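Local coordinates for protein GCN5-related N-acetyltransferase (Brucella melitensis biovar Abortus 2308, PDB 3TCV) that probably transfers an acetyl group from acetyl-coenzyme A to an amine, possibly the N-terminal amine of a protein substrate, as a member of the GNAT family, at residues B[132-137]-B[146-151]; B[164-169]-B[176-181]; B[180-185]-B[237-242]. All blocks are in the same frame, centred on the assembly; numbering follows the deposited sequence.

Contact 1: residues B[132-137]-B[146-151]; sequences IYWGPL and EAQFLF
The indole of Trp134 carries this contact: Ile132 CG2, from its own strand, sits 3.4 Å above the ring plane over the centre of one face, while the helix residues Ala147 and Gln148 approach the ring obliquely, near NE1 and CH2. The pairing belongs to a beta-alpha-beta unit of the GNAT fold, in which strand 126-134 leads through helix 142-158 into the parallel strand 163-169; here the end of the first strand meets the early turns of the helix.

The Ala147 methyl and the Gln148 CB methylene do the touching. Ala147 CB lies 4.0 Å from Trp134 NE1 and 4.2 Å from Trp134 CZ2, so it sits near both the pyrrole nitrogen and the first benzo carbon beyond the ring fusion. One residue on, Gln148 CB comes to 4.0 Å from Trp134 CH2. The amide of Gln148 is not laid on the indole, for the two planes are 43° apart. Its chain starts with CG anti to the backbone N (chi1 -159°) and then bends at chi2, which takes the amide away from the strand to Tyr164, whose OH it meets by a hydrogen bond through OE1.

The backbones stay well separated, with Trp134 CA and Ala147 CA 9.2 Å apart, and the large indole bridges that distance. Its rotation is further fixed outside the two segments: NE1 donates to Gln115 OE1, and Gln115 NE2 in turn binds Ala147 O, tying strand 110-121 to both partners. Within the helix, Leu150 N bonds to Glu146 O at 2.8 Å.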
loop_
_atom_site.group_PDB
_atom_site.type_symbol
_atom_site.label_atom_id
_atom_site.label_comp_id
_atom_site.label_asym_id
_atom_site.label_seq_id
_atom_site.Cartn_x
_atom_site.Cartn_y
_atom_site.Cartn_z
ATOM N N ILE B 132 -3.694 12.844 10.266
ATOM C CA ILE B 132 -3.272 14.153 10.804
ATOM C C ILE B 132 -4.414 15.163 10.820
ATOM O O ILE B 132 -5.037 15.430 9.797
ATOM C CB ILE B 132 -2.115 14.750 9.952
ATOM C CG1 ILE B 132 -0.869 13.858 10.060
ATOM C CG2 ILE B 132 -1.817 16.197 10.385
ATOM C CD1 ILE B 132 0.249 14.259 9.103
ATOM N N TYR B 133 -4.689 15.725 11.995
ATOM C CA TYR B 133 -5.485 16.929 12.092
ATOM C C TYR B 133 -4.740 17.898 12.994
ATOM O O TYR B 133 -4.628 17.661 14.201
ATOM C CB TYR B 133 -6.892 16.678 12.667
ATOM C CG TYR B 133 -7.599 17.975 12.953
ATOM C CD1 TYR B 133 -7.796 18.903 11.934
ATOM C CD2 TYR B 133 -8.048 18.301 14.222
ATOM C CE1 TYR B 133 -8.403 20.129 12.172
ATOM C CE2 TYR B 133 -8.670 19.534 14.471
ATOM C CZ TYR B 133 -8.848 20.433 13.445
ATOM O OH TYR B 133 -9.465 21.666 13.636
ATOM N N TRP B 134 -4.233 18.974 12.385
ATOM C CA TRP B 134 -3.566 20.049 13.100
ATOM C C TRP B 134 -4.425 21.283 13.017
ATOM O O TRP B 134 -4.527 21.930 11.975
ATOM C CB TRP B 134 -2.186 20.303 12.510
ATOM C CG TRP B 134 -1.202 19.173 12.667
ATOM C CD1 TRP B 134 -1.119 18.235 13.681
ATOM C CD2 TRP B 134 -0.074 18.879 11.775
ATOM N NE1 TRP B 134 -0.070 17.376 13.463
ATOM C CE2 TRP B 134 0.615 17.732 12.350
ATOM C CE3 TRP B 134 0.392 19.425 10.592
ATOM C CZ2 TRP B 134 1.704 17.155 11.735
ATOM C CZ3 TRP B 134 1.500 18.833 9.977
ATOM C CH2 TRP B 134 2.136 17.724 10.538
ATOM N N GLY B 135 -5.084 21.604 14.126
ATOM C CA GLY B 135 -6.012 22.707 14.175
ATOM C C GLY B 135 -5.355 24.068 14.247
ATOM O O GLY B 135 -4.120 24.200 14.214
ATOM N N PRO B 136 -6.184 25.101 14.332
ATOM C CA PRO B 136 -5.719 26.486 14.229
ATOM C C PRO B 136 -4.685 26.916 15.270
ATOM O O PRO B 136 -3.889 27.804 14.978
ATOM C CB PRO B 136 -6.999 27.305 14.344
ATOM C CG PRO B 136 -8.018 26.414 14.933
ATOM C CD PRO B 136 -7.621 25.004 14.638
ATOM N N LEU B 137 -4.640 26.277 16.430
ATOM C CA LEU B 137 -3.642 26.641 17.421
ATOM C C LEU B 137 -2.232 26.364 16.929
ATOM O O LEU B 137 -1.294 27.028 17.354
ATOM C CB LEU B 137 -3.855 25.918 18.744
ATOM C CG LEU B 137 -5.065 26.264 19.612
ATOM C CD1 LEU B 137 -5.043 25.358 20.834
ATOM C CD2 LEU B 137 -5.054 27.733 20.029
ATOM N N GLU B 146 7.156 20.598 14.451
ATOM C CA GLU B 146 7.774 19.771 15.501
ATOM C C GLU B 146 6.975 18.485 15.803
ATOM O O GLU B 146 7.582 17.468 16.137
ATOM C CB GLU B 146 8.043 20.584 16.776
ATOM C CG GLU B 146 8.919 19.846 17.771
ATOM C CD GLU B 146 9.213 20.688 19.005
ATOM O OE1 GLU B 146 8.284 21.320 19.548
ATOM O OE2 GLU B 146 10.378 20.706 19.438
ATOM N N ALA B 147 5.641 18.519 15.658
ATOM C CA ALA B 147 4.818 17.314 15.800
ATOM C C ALA B 147 5.242 16.225 14.810
ATOM O O ALA B 147 5.347 15.035 15.158
ATOM C CB ALA B 147 3.356 17.644 15.601
ATOM N N GLN B 148 5.489 16.648 13.579
ATOM C CA GLN B 148 5.963 15.754 12.514
ATOM C C GLN B 148 7.378 15.246 12.865
ATOM O O GLN B 148 7.648 14.021 12.824
ATOM C CB GLN B 148 5.945 16.502 11.166
ATOM C CG GLN B 148 5.931 15.671 9.908
ATOM C CD GLN B 148 7.083 14.696 9.772
ATOM O OE1 GLN B 148 6.891 13.529 9.963
ATOM N NE2 GLN B 148 8.254 15.168 9.397
ATOM N N PHE B 149 8.254 16.199 13.222
ATOM C CA PHE B 149 9.644 15.930 13.557
ATOM C C PHE B 149 9.769 14.882 14.646
ATOM O O PHE B 149 10.590 13.972 14.547
ATOM C CB PHE B 149 10.374 17.197 14.038
ATOM C CG PHE B 149 11.824 16.960 14.396
ATOM C CD1 PHE B 149 12.765 16.679 13.410
ATOM C CD2 PHE B 149 12.236 16.966 15.724
ATOM C CE1 PHE B 149 14.096 16.438 13.749
ATOM C CE2 PHE B 149 13.564 16.735 16.071
ATOM C CZ PHE B 149 14.496 16.475 15.081
ATOM N N LEU B 150 8.992 15.030 15.714
ATOM C CA LEU B 150 9.096 14.099 16.829
ATOM C C LEU B 150 8.774 12.646 16.431
ATOM O O LEU B 150 9.421 11.720 16.900
ATOM C CB LEU B 150 8.237 14.558 18.001
ATOM C CG LEU B 150 8.711 15.804 18.761
ATOM C CD1 LEU B 150 7.593 16.281 19.683
ATOM C CD2 LEU B 150 10.028 15.572 19.516
ATOM N N PHE B 151 7.780 12.440 15.565
ATOM C CA PHE B 151 7.514 11.118 15.035
ATOM C C PHE B 151 8.674 10.623 14.163
ATOM O O PHE B 151 9.091 9.467 14.280
ATOM C CB PHE B 151 6.240 11.130 14.183
ATOM C CG PHE B 151 4.961 10.782 14.917
ATOM C CD1 PHE B 151 4.882 10.699 16.310
ATOM C CD2 PHE B 151 3.786 10.585 14.178
ATOM C CE1 PHE B 151 3.674 10.372 16.923
ATOM C CE2 PHE B 151 2.584 10.268 14.793
ATOM C CZ PHE B 151 2.537 10.172 16.172
#

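Contact 2: residues B[164-169]-B[176-181]; sequences YEWECH and RRAAER
Trp166 and Ala179 form the apolar centre of a strand-on-helix contact in the GNAT fold, where strand 163-169 of the central sheet turns back into helix 173-182. The axes of the two segments run nearly antiparallel, at 160°, and approach to 9.1 Å, a spacing consistent with the small alanines on the helix's inner side.

One interaction is a CH-pi contact. Ala179 CB stands 3.5 Å from the centroid of the five-membered ring of Trp166 and only 9° off the ring normal, so the methyl lies squarely over the pyrrole face; seen against the whole indole it is offset toward the rim. Trp166 CB points toward the helix, and a chi1 of -177° then swings the ring under Ala179.

Plain apolar contact continues along the same indole, since Ala178 CB meets Trp166 CZ2 at 4.1 Å, obliquely. The ring therefore touches two consecutive residues of the helix, its pyrrole half taking one methyl and its benzo half the other.

Polar bonds hold the ends of these groups outside the two segments. Trp166 NE1 is hydrogen-bonded to Ser175 OG, just ahead of the helical segment, which would restrict rotation of the indole under Ala179. Arg176 NE is likewise bonded to Asn170 O, drawing the arginine back over the turn that joins strand and helix.

Sulfur-to-aliphatic packing closes the far end. Cys168 and Arg176 are neighbours in register, their CA atoms 6.9 Å apart, and Cys168 SG rests 3.5 Å from Arg176 CG, on the aliphatic part of the arginine chain.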
loop_
_atom_site.group_PDB
_atom_site.type_symbol
_atom_site.label_atom_id
_atom_site.label_comp_id
_atom_site.label_asym_id
_atom_site.label_seq_id
_atom_site.Cartn_x
_atom_site.Cartn_y
_atom_site.Cartn_z
ATOM N N TYR B 164 9.688 5.777 5.845
ATOM C CA TYR B 164 8.685 6.566 6.578
ATOM C C TYR B 164 7.791 7.246 5.543
ATOM O O TYR B 164 8.277 7.956 4.657
ATOM C CB TYR B 164 9.433 7.578 7.431
ATOM C CG TYR B 164 8.624 8.499 8.307
ATOM C CD1 TYR B 164 7.714 8.011 9.230
ATOM C CD2 TYR B 164 8.812 9.871 8.244
ATOM C CE1 TYR B 164 7.026 8.885 10.054
ATOM C CE2 TYR B 164 8.133 10.750 9.067
ATOM C CZ TYR B 164 7.232 10.242 9.974
ATOM O OH TYR B 164 6.547 11.103 10.804
ATOM N N GLU B 165 6.499 6.934 5.587
ATOM C CA GLU B 165 5.607 7.285 4.499
ATOM C C GLU B 165 4.650 8.413 4.824
ATOM O O GLU B 165 4.199 8.561 5.978
ATOM C CB GLU B 165 4.753 6.070 4.099
ATOM C CG GLU B 165 5.514 4.861 3.601
ATOM C CD GLU B 165 4.670 3.615 3.471
ATOM O OE1 GLU B 165 4.961 2.859 2.537
ATOM O OE2 GLU B 165 3.753 3.363 4.317
ATOM N N TRP B 166 4.271 9.130 3.768
ATOM C CA TRP B 166 3.188 10.119 3.760
ATOM C C TRP B 166 2.298 9.815 2.575
ATOM O O TRP B 166 2.780 9.572 1.483
ATOM C CB TRP B 166 3.784 11.504 3.614
ATOM C CG TRP B 166 2.822 12.664 3.657
ATOM C CD1 TRP B 166 1.913 13.072 2.689
ATOM C CD2 TRP B 166 2.740 13.682 4.713
ATOM N NE1 TRP B 166 1.252 14.224 3.094
ATOM C CE2 TRP B 166 1.700 14.618 4.308
ATOM C CE3 TRP B 166 3.360 13.862 5.952
ATOM C CZ2 TRP B 166 1.342 15.712 5.108
ATOM C CZ3 TRP B 166 2.986 14.958 6.734
ATOM C CH2 TRP B 166 2.007 15.861 6.320
ATOM N N GLU B 167 0.986 9.754 2.786
ATOM C CA GLU B 167 0.042 9.608 1.668
ATOM C C GLU B 167 -1.111 10.567 1.900
ATOM O O GLU B 167 -1.519 10.831 3.061
ATOM C CB GLU B 167 -0.476 8.163 1.504
ATOM C CG GLU B 167 -0.889 7.479 2.802
ATOM C CD GLU B 167 -1.952 6.402 2.666
ATOM O OE1 GLU B 167 -1.980 5.514 3.566
ATOM O OE2 GLU B 167 -2.780 6.439 1.725
ATOM N N CYS B 168 -1.606 11.108 0.814
ATOM C CA CYS B 168 -2.739 12.009 0.830
ATOM C C CYS B 168 -3.479 11.950 -0.507
ATOM O O CYS B 168 -2.993 11.389 -1.483
ATOM C CB CYS B 168 -2.255 13.454 1.094
ATOM S SG CYS B 168 -1.138 14.133 -0.163
ATOM N N HIS B 169 -4.688 12.499 -0.525
ATOM C CA HIS B 169 -5.426 12.695 -1.756
ATOM C C HIS B 169 -4.552 13.499 -2.673
ATOM O O HIS B 169 -3.958 14.534 -2.259
ATOM C CB HIS B 169 -6.736 13.436 -1.429
ATOM C CG HIS B 169 -7.843 13.266 -2.445
ATOM N ND1 HIS B 169 -7.709 13.619 -3.726
ATOM C CD2 HIS B 169 -9.155 12.818 -2.298
ATOM C CE1 HIS B 169 -8.862 13.383 -4.384
ATOM N NE2 HIS B 169 -9.746 12.900 -3.509
ATOM N N ARG B 176 0.088 17.733 -0.029
ATOM C CA ARG B 176 1.205 17.431 -0.895
ATOM C C ARG B 176 2.360 18.408 -0.692
ATOM O O ARG B 176 3.510 17.999 -0.600
ATOM C CB ARG B 176 0.805 17.461 -2.343
ATOM C CG ARG B 176 -0.064 16.295 -2.731
ATOM C CD ARG B 176 -0.150 16.180 -4.233
ATOM N NE ARG B 176 -0.852 17.319 -4.829
ATOM C CZ ARG B 176 -0.289 18.412 -5.359
ATOM N NH1 ARG B 176 1.017 18.581 -5.365
ATOM N NH2 ARG B 176 -1.059 19.362 -5.891
ATOM N N ARG B 177 2.039 19.692 -0.624
ATOM C CA ARG B 177 3.069 20.716 -0.416
ATOM C C ARG B 177 3.681 20.574 0.982
ATOM O O ARG B 177 4.885 20.801 1.145
ATOM C CB ARG B 177 2.478 22.107 -0.669
ATOM C CG ARG B 177 2.201 22.372 -2.151
ATOM C CD ARG B 177 1.748 23.811 -2.384
ATOM N NE ARG B 177 0.455 24.130 -1.775
ATOM C CZ ARG B 177 -0.734 23.968 -2.373
ATOM N NH1 ARG B 177 -0.824 23.455 -3.598
ATOM N NH2 ARG B 177 -1.842 24.301 -1.730
ATOM N N ALA B 178 2.894 20.141 1.963
ATOM C CA ALA B 178 3.404 19.900 3.319
ATOM C C ALA B 178 4.419 18.760 3.305
ATOM O O ALA B 178 5.505 18.880 3.894
ATOM C CB ALA B 178 2.273 19.575 4.301
ATOM N N ALA B 179 4.076 17.672 2.610
ATOM C CA ALA B 179 4.972 16.517 2.497
ATOM C C ALA B 179 6.289 16.956 1.843
ATOM O O ALA B 179 7.363 16.613 2.327
ATOM C CB ALA B 179 4.298 15.386 1.686
ATOM N N GLU B 180 6.199 17.725 0.762
ATOM C CA GLU B 180 7.396 18.180 0.049
ATOM C C GLU B 180 8.256 19.083 0.953
ATOM O O GLU B 180 9.495 18.936 1.000
ATOM C CB GLU B 180 7.037 18.947 -1.237
ATOM C CG GLU B 180 6.299 18.117 -2.283
ATOM C CD GLU B 180 7.158 17.132 -3.078
ATOM O OE1 GLU B 180 8.313 16.788 -2.692
ATOM O OE2 GLU B 180 6.643 16.658 -4.114
ATOM N N ARG B 181 7.604 19.997 1.657
ATOM C CA ARG B 181 8.295 20.910 2.586
ATOM C C ARG B 181 9.005 20.118 3.683
ATOM O O ARG B 181 10.138 20.430 4.062
ATOM C CB ARG B 181 7.300 21.901 3.228
ATOM C CG ARG B 181 7.885 22.668 4.423
ATOM C CD ARG B 181 7.006 23.818 4.918
ATOM N NE ARG B 181 7.553 24.421 6.146
ATOM C CZ ARG B 181 7.461 23.913 7.373
ATOM N NH1 ARG B 181 6.860 22.743 7.608
ATOM N NH2 ARG B 181 8.042 24.563 8.373
#

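Contact 3: residues B[180-185]-B[237-242]; sequences ERFGFR and KTLQEF
Leu239 packs against Arg181 and Phe182 in the tight half of this contact, while Glu180 and Gln240 face each other through water in the loose half. On the tight side the Arg181 chain runs extended from CG to NE and crosses the leucine at about a right angle, laying one face of its guanidinium on the aliphatic chain. Leu239 CB is 3.7 Å from Arg181 NH2, and Leu239 CD2 lies 3.8 Å above the guanidinium plane, offset toward the rim. The same methyl is 3.7 Å from Arg181 O and reaches Phe182 CD1 at 4.2 Å, obliquely to the ring. In Leu239 a chi1 of -175° places CG near Arg181 O, and chi2 of 52° sets the CD2 branch against the C-terminal turn of helix 173-182.

Side-chain packing gives way to water-mediated links at the margins. One water, at the edge of the guanidinium and in its plane, accepts from Arg181 NH2 and from Leu239 N, linking the arginine to the first turn of helix 239-245. Another donates to Glu180 O at 2.8 Å, and only weakly to Gln240 OE1, whose direct separation from Glu180 O is 4.2 Å.

Both segments carry helix-end motifs. Gly183, with positive phi, ends its helix in a Schellman motif. Thr238 is the N-cap of the other and forms a capping box with Glu241: Thr238 OG1 accepts from Glu241 N, and Glu241 OE1 accepts from Thr238 N at 2.8 Å.

Helix 213-224 lies beside the joint, Leu239 also touching its Tyr220 and Trp223, the latter in a cation-pi pair with Arg181. Arg181 NH1 bonds to Thr145 of helix 142-158, and Phe184 continues onto strand 199-209 at Phe206 and Val208.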
loop_
_atom_site.group_PDB
_atom_site.type_symbol
_atom_site.label_atom_id
_atom_site.label_comp_id
_atom_site.label_asym_id
_atom_site.label_seq_id
_atom_site.Cartn_x
_atom_site.Cartn_y
_atom_site.Cartn_z
ATOM N N GLU B 180 6.199 17.725 0.762
ATOM C CA GLU B 180 7.396 18.180 0.049
ATOM C C GLU B 180 8.256 19.083 0.953
ATOM O O GLU B 180 9.495 18.936 1.000
ATOM C CB GLU B 180 7.037 18.947 -1.237
ATOM C CG GLU B 180 6.299 18.117 -2.283
ATOM C CD GLU B 180 7.158 17.132 -3.078
ATOM O OE1 GLU B 180 8.313 16.788 -2.692
ATOM O OE2 GLU B 180 6.643 16.658 -4.114
ATOM N N ARG B 181 7.604 19.997 1.657
ATOM C CA ARG B 181 8.295 20.910 2.586
ATOM C C ARG B 181 9.005 20.118 3.683
ATOM O O ARG B 181 10.138 20.430 4.062
ATOM C CB ARG B 181 7.300 21.901 3.228
ATOM C CG ARG B 181 7.885 22.668 4.423
ATOM C CD ARG B 181 7.006 23.818 4.918
ATOM N NE ARG B 181 7.553 24.421 6.146
ATOM C CZ ARG B 181 7.461 23.913 7.373
ATOM N NH1 ARG B 181 6.860 22.743 7.608
ATOM N NH2 ARG B 181 8.042 24.563 8.373
ATOM N N PHE B 182 8.343 19.079 4.188
ATOM C CA PHE B 182 8.874 18.249 5.253
ATOM C C PHE B 182 10.058 17.390 4.777
ATOM O O PHE B 182 10.743 16.765 5.593
ATOM C CB PHE B 182 7.775 17.350 5.843
ATOM C CG PHE B 182 6.835 18.034 6.817
ATOM C CD1 PHE B 182 7.281 18.954 7.748
ATOM C CD2 PHE B 182 5.478 17.710 6.825
ATOM C CE1 PHE B 182 6.407 19.527 8.661
ATOM C CE2 PHE B 182 4.589 18.317 7.726
ATOM C CZ PHE B 182 5.056 19.232 8.642
ATOM N N GLY B 183 10.270 17.321 3.458
ATOM C CA GLY B 183 11.380 16.588 2.863
ATOM C C GLY B 183 11.042 15.185 2.365
ATOM O O GLY B 183 11.945 14.455 1.955
ATOM N N PHE B 184 9.758 14.799 2.383
ATOM C CA PHE B 184 9.330 13.505 1.798
ATOM C C PHE B 184 9.520 13.614 0.300
ATOM O O PHE B 184 9.265 14.685 -0.282
ATOM C CB PHE B 184 7.868 13.166 2.102
ATOM C CG PHE B 184 7.557 12.888 3.547
ATOM C CD1 PHE B 184 7.508 11.574 4.025
ATOM C CD2 PHE B 184 7.271 13.917 4.438
ATOM C CE1 PHE B 184 7.177 11.303 5.352
ATOM C CE2 PHE B 184 6.964 13.649 5.755
ATOM C CZ PHE B 184 6.918 12.350 6.230
ATOM N N ARG B 185 9.917 12.515 -0.341
ATOM C CA ARG B 185 10.123 12.486 -1.781
ATOM C C ARG B 185 8.946 11.797 -2.454
ATOM O O ARG B 185 8.563 10.727 -2.054
ATOM C CB ARG B 185 11.403 11.705 -2.078
ATOM C CG ARG B 185 11.831 11.673 -3.528
ATOM C CD ARG B 185 13.114 10.876 -3.691
ATOM N NE ARG B 185 14.204 11.491 -2.953
ATOM C CZ ARG B 185 15.060 12.400 -3.429
ATOM N NH1 ARG B 185 16.009 12.888 -2.633
ATOM N NH2 ARG B 185 15.000 12.811 -4.683
ATOM N N LYS B 237 14.272 32.058 8.372
ATOM C CA LYS B 237 14.424 31.268 7.151
ATOM C C LYS B 237 13.426 30.119 7.185
ATOM O O LYS B 237 12.979 29.688 8.254
ATOM C CB LYS B 237 15.832 30.717 7.027
ATOM C CG LYS B 237 16.907 31.767 6.743
ATOM C CD LYS B 237 18.249 31.129 6.415
ATOM C CE LYS B 237 18.929 30.478 7.624
ATOM N NZ LYS B 237 19.730 31.386 8.529
ATOM N N THR B 238 13.059 29.643 6.005
ATOM C CA THR B 238 12.067 28.570 5.897
ATOM C C THR B 238 12.740 27.190 5.985
ATOM O O THR B 238 13.958 27.058 5.805
ATOM C CB THR B 238 11.318 28.627 4.558
ATOM O OG1 THR B 238 12.231 28.331 3.507
ATOM C CG2 THR B 238 10.684 29.988 4.294
ATOM N N LEU B 239 11.940 26.171 6.241
ATOM C CA LEU B 239 12.425 24.789 6.319
ATOM C C LEU B 239 13.040 24.337 4.992
ATOM O O LEU B 239 14.105 23.735 4.989
ATOM C CB LEU B 239 11.321 23.811 6.802
ATOM C CG LEU B 239 11.733 22.355 7.035
ATOM C CD1 LEU B 239 12.966 22.210 7.938
ATOM C CD2 LEU B 239 10.601 21.472 7.558
ATOM N N GLN B 240 12.419 24.683 3.866
ATOM C CA GLN B 240 13.003 24.393 2.558
ATOM C C GLN B 240 14.352 25.091 2.361
ATOM O O GLN B 240 15.278 24.524 1.774
ATOM C CB GLN B 240 12.050 24.770 1.415
ATOM C CG GLN B 240 12.566 24.486 0.013
ATOM C CD GLN B 240 12.643 23.012 -0.334
ATOM O OE1 GLN B 240 11.623 22.331 -0.376
ATOM N NE2 GLN B 240 13.846 22.508 -0.577
ATOM N N GLU B 241 14.462 26.318 2.856
ATOM C CA GLU B 241 15.733 27.044 2.787
ATOM C C GLU B 241 16.844 26.313 3.552
ATOM O O GLU B 241 17.931 26.145 3.032
ATOM C CB GLU B 241 15.567 28.490 3.251
ATOM C CG GLU B 241 14.874 29.343 2.203
ATOM C CD GLU B 241 14.362 30.687 2.708
ATOM O OE1 GLU B 241 14.352 30.943 3.930
ATOM O OE2 GLU B 241 13.948 31.497 1.859
ATOM N N PHE B 242 16.569 25.860 4.769
ATOM C CA PHE B 242 17.573 25.104 5.534
ATOM C C PHE B 242 17.951 23.780 4.850
ATOM O O PHE B 242 19.108 23.383 4.827
ATOM C CB PHE B 242 17.087 24.848 6.961
ATOM C CG PHE B 242 17.301 26.014 7.892
ATOM C CD1 PHE B 242 18.599 26.378 8.279
ATOM C CD2 PHE B 242 16.231 26.746 8.396
ATOM C CE1 PHE B 242 18.818 27.469 9.139
ATOM C CE2 PHE B 242 16.455 27.823 9.254
ATOM C CZ PHE B 242 17.735 28.161 9.636
HETATM O O HOH W 1 11.014 19.205 -1.312
HETATM O O HOH W 2 9.059 27.005 6.901
#

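Overall arrangement
Contacts 1 and 2 are buried and each sets a tryptophan of the central sheet against a helix, from the neighbouring parallel strands 126-134 and 163-169. Contact 3, its centre about 15 Å from the centre of the chain, is only partly buried and joins two helix ends; there a guanidinium face and two waters replace the indoles. Contacts 2 and 3 overlap in sequence at Glu180 and Arg181, though these two meet the partner segment only in contact 3. The three interlock through side chains: Ile132 CD1 is 3.7 Å from Trp166 CH2, Trp134 CH2 is 3.8 Å from Phe182 CE2, and Phe184 packs on Tyr164 and Trp166.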